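Long-range contact in uncharacterized metal-dependent hydrolase (Pyrococcus horikoshii, PDB 3IGH), which probably hydrolyses carbon-nitrogen bonds other than peptide bonds, as many members of the amidohydrolase family do, though its substrate is unknown: residues G56-P61 with D471-V476. Numbering follows the deposited sequence.
Sequences GKYVMP and DRDPLV. With SO4 (sulfate ion), chain D; SO4 (sulfate ion), chain T.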
loop_
_atom_site.group_PDB
_atom_site.type_symbol
_atom_site.label_atom_id
_atom_site.label_comp_id
_atom_site.label_asym_id
_atom_site.label_seq_id
_atom_site.Cartn_x
_atom_site.Cartn_y
_atom_site.Cartn_z
ATOM N N GLY A 56 29.599 17.856 18.601
ATOM C CA GLY A 56 29.446 17.339 19.958
ATOM C C GLY A 56 28.029 17.024 20.426
ATOM O O GLY A 56 27.853 16.520 21.539
ATOM N N LYS A 57 27.023 17.306 19.593
ATOM C CA LYS A 57 25.620 17.062 19.965
ATOM C C LYS A 57 25.278 15.574 20.066
ATOM O O LYS A 57 26.033 14.715 19.595
ATOM C CB LYS A 57 24.657 17.770 19.008
ATOM C CG LYS A 57 24.620 19.285 19.170
ATOM C CD LYS A 57 23.686 19.923 18.151
ATOM C CE LYS A 57 24.157 21.316 17.747
ATOM N NZ LYS A 57 25.312 21.272 16.796
ATOM N N TYR A 58 24.141 15.282 20.690
ATOM C CA TYR A 58 23.745 13.905 20.983
ATOM C C TYR A 58 22.611 13.462 20.062
ATOM O O TYR A 58 21.762 14.268 19.670
ATOM C CB TYR A 58 23.355 13.744 22.458
ATOM C CG TYR A 58 24.509 13.967 23.415
ATOM C CD1 TYR A 58 25.153 12.889 24.020
ATOM C CD2 TYR A 58 24.967 15.259 23.704
ATOM C CE1 TYR A 58 26.229 13.093 24.901
ATOM C CE2 TYR A 58 26.033 15.472 24.577
ATOM C CZ TYR A 58 26.659 14.385 25.169
ATOM O OH TYR A 58 27.716 14.598 26.028
ATOM N N VAL A 59 22.619 12.184 19.699
ATOM C CA VAL A 59 21.624 11.633 18.771
ATOM C C VAL A 59 21.021 10.373 19.392
ATOM O O VAL A 59 21.750 9.525 19.906
ATOM C CB VAL A 59 22.243 11.330 17.362
ATOM C CG1 VAL A 59 21.228 10.658 16.421
ATOM C CG2 VAL A 59 22.761 12.597 16.709
ATOM N N MET A 60 19.692 10.268 19.369
ATOM C CA MET A 60 19.011 9.057 19.848
ATOM C C MET A 60 17.942 8.643 18.827
ATOM O O MET A 60 17.521 9.482 18.021
ATOM C CB MET A 60 18.411 9.261 21.262
ATOM C CG MET A 60 17.278 10.278 21.387
ATOM S SD MET A 60 16.453 10.350 23.019
ATOM C CE MET A 60 15.221 9.054 22.839
ATOM N N PRO A 61 17.514 7.360 18.839
ATOM C CA PRO A 61 16.353 7.020 18.018
ATOM C C PRO A 61 15.158 7.884 18.398
ATOM O O PRO A 61 14.979 8.234 19.570
ATOM C CB PRO A 61 16.084 5.558 18.370
ATOM C CG PRO A 61 17.402 5.030 18.823
ATOM C CD PRO A 61 18.055 6.173 19.535
ATOM N N ASP A 471 20.974 18.608 22.567
ATOM C CA ASP A 471 22.134 19.365 23.057
ATOM C C ASP A 471 22.886 18.603 24.143
ATOM O O ASP A 471 24.089 18.781 24.319
ATOM C CB ASP A 471 21.710 20.731 23.598
ATOM C CG ASP A 471 21.408 21.733 22.498
ATOM O OD1 ASP A 471 21.886 21.544 21.356
ATOM O OD2 ASP A 471 20.697 22.722 22.785
ATOM N N ARG A 472 22.161 17.756 24.869
ATOM C CA ARG A 472 22.708 17.035 26.011
ATOM C C ARG A 472 22.385 15.543 25.972
ATOM O O ARG A 472 21.486 15.110 25.246
ATOM C CB ARG A 472 22.167 17.630 27.305
ATOM C CG ARG A 472 22.615 19.056 27.606
ATOM C CD ARG A 472 21.697 19.702 28.628
ATOM N NE ARG A 472 20.327 19.818 28.134
ATOM C CZ ARG A 472 19.315 20.319 28.837
ATOM N NH1 ARG A 472 19.509 20.748 30.076
ATOM N NH2 ARG A 472 18.103 20.387 28.301
ATOM N N ASP A 473 23.149 14.781 26.753
ATOM C CA ASP A 473 22.975 13.344 26.959
ATOM C C ASP A 473 21.606 13.103 27.593
ATOM O O ASP A 473 21.403 13.474 28.755
ATOM C CB ASP A 473 24.108 12.858 27.879
ATOM C CG ASP A 473 24.068 11.357 28.182
ATOM O OD1 ASP A 473 24.996 10.894 28.888
ATOM O OD2 ASP A 473 23.153 10.631 27.735
ATOM N N PRO A 474 20.675 12.452 26.848
ATOM C CA PRO A 474 19.287 12.276 27.309
ATOM C C PRO A 474 19.164 11.459 28.593
ATOM O O PRO A 474 18.177 11.599 29.316
ATOM C CB PRO A 474 18.618 11.527 26.149
ATOM C CG PRO A 474 19.742 10.863 25.418
ATOM C CD PRO A 474 20.885 11.828 25.527
ATOM N N LEU A 475 20.168 10.629 28.874
ATOM C CA LEU A 475 20.194 9.798 30.072
ATOM C C LEU A 475 20.510 10.582 31.354
ATOM O O LEU A 475 20.384 10.058 32.462
ATOM C CB LEU A 475 21.217 8.674 29.895
ATOM C CG LEU A 475 21.014 7.717 28.719
ATOM C CD1 LEU A 475 22.129 6.688 28.700
ATOM C CD2 LEU A 475 19.659 7.030 28.814
ATOM N N VAL A 476 20.890 11.844 31.190
ATOM C CA VAL A 476 21.534 12.613 32.242
ATOM C C VAL A 476 20.806 13.943 32.495
ATOM O O VAL A 476 21.106 14.670 33.453
ATOM C CB VAL A 476 23.059 12.732 31.892
ATOM C CG1 VAL A 476 23.583 14.164 31.864
ATOM C CG2 VAL A 476 23.887 11.795 32.764
HETATM S S SO4 D . 18.108 19.127 24.872
HETATM O O1 SO4 D . 18.560 19.445 23.522
HETATM O O2 SO4 D . 17.588 20.331 25.513
HETATM O O3 SO4 D . 17.032 18.148 24.795
HETATM O O4 SO4 D . 19.213 18.561 25.645
HETATM S S SO4 T . 18.079 23.445 32.015
HETATM O O1 SO4 T . 18.978 23.601 30.873
HETATM O O2 SO4 T . 16.708 23.721 31.593
HETATM O O3 SO4 T . 18.172 22.081 32.529
HETATM O O4 SO4 T . 18.458 24.383 33.069
#
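Y58 lays one face of its ring on the R472-D473 peptide: D473 N stands 3.5 Å above the ring plane, over the centre, and Y58 CD2 lies 3.4 Å from R472 C. D473 adds a CH-pi contact, its CB 28° off the ring normal and 4.1 Å from the centroid of Y58, while D471 O sits at the ring's edge. An alanine at Y58 would probably open a gap over that peptide and leave D473 CB without its aromatic partner. Deeper in, M60 SD passes P474 CB at 4.0 Å. No hydrogen bond links the two segments; the Y58 backbone instead pairs with L470 of strand 467-470, antiparallel to 58-68. Past L470 the chain turns, and 471-474 runs 34° from 57-60, packing beside strand 58-68 within the amidohydrolase TIM-barrel fold. With CG anti to its backbone N, D473 forms an Asx turn, L475 N reaching D473 OD2 at 3.2 Å from above the carboxylate plane. D471 N and R472 NE and NH2 grip one sulfate, probably from the crystallisation liquor, D471 N meeting its O1 at 2.7 Å and nearly straight (173°). R472 NH2 also bonds H481 O, and H481 and H483, from the C-terminal tag, bind sulfate too.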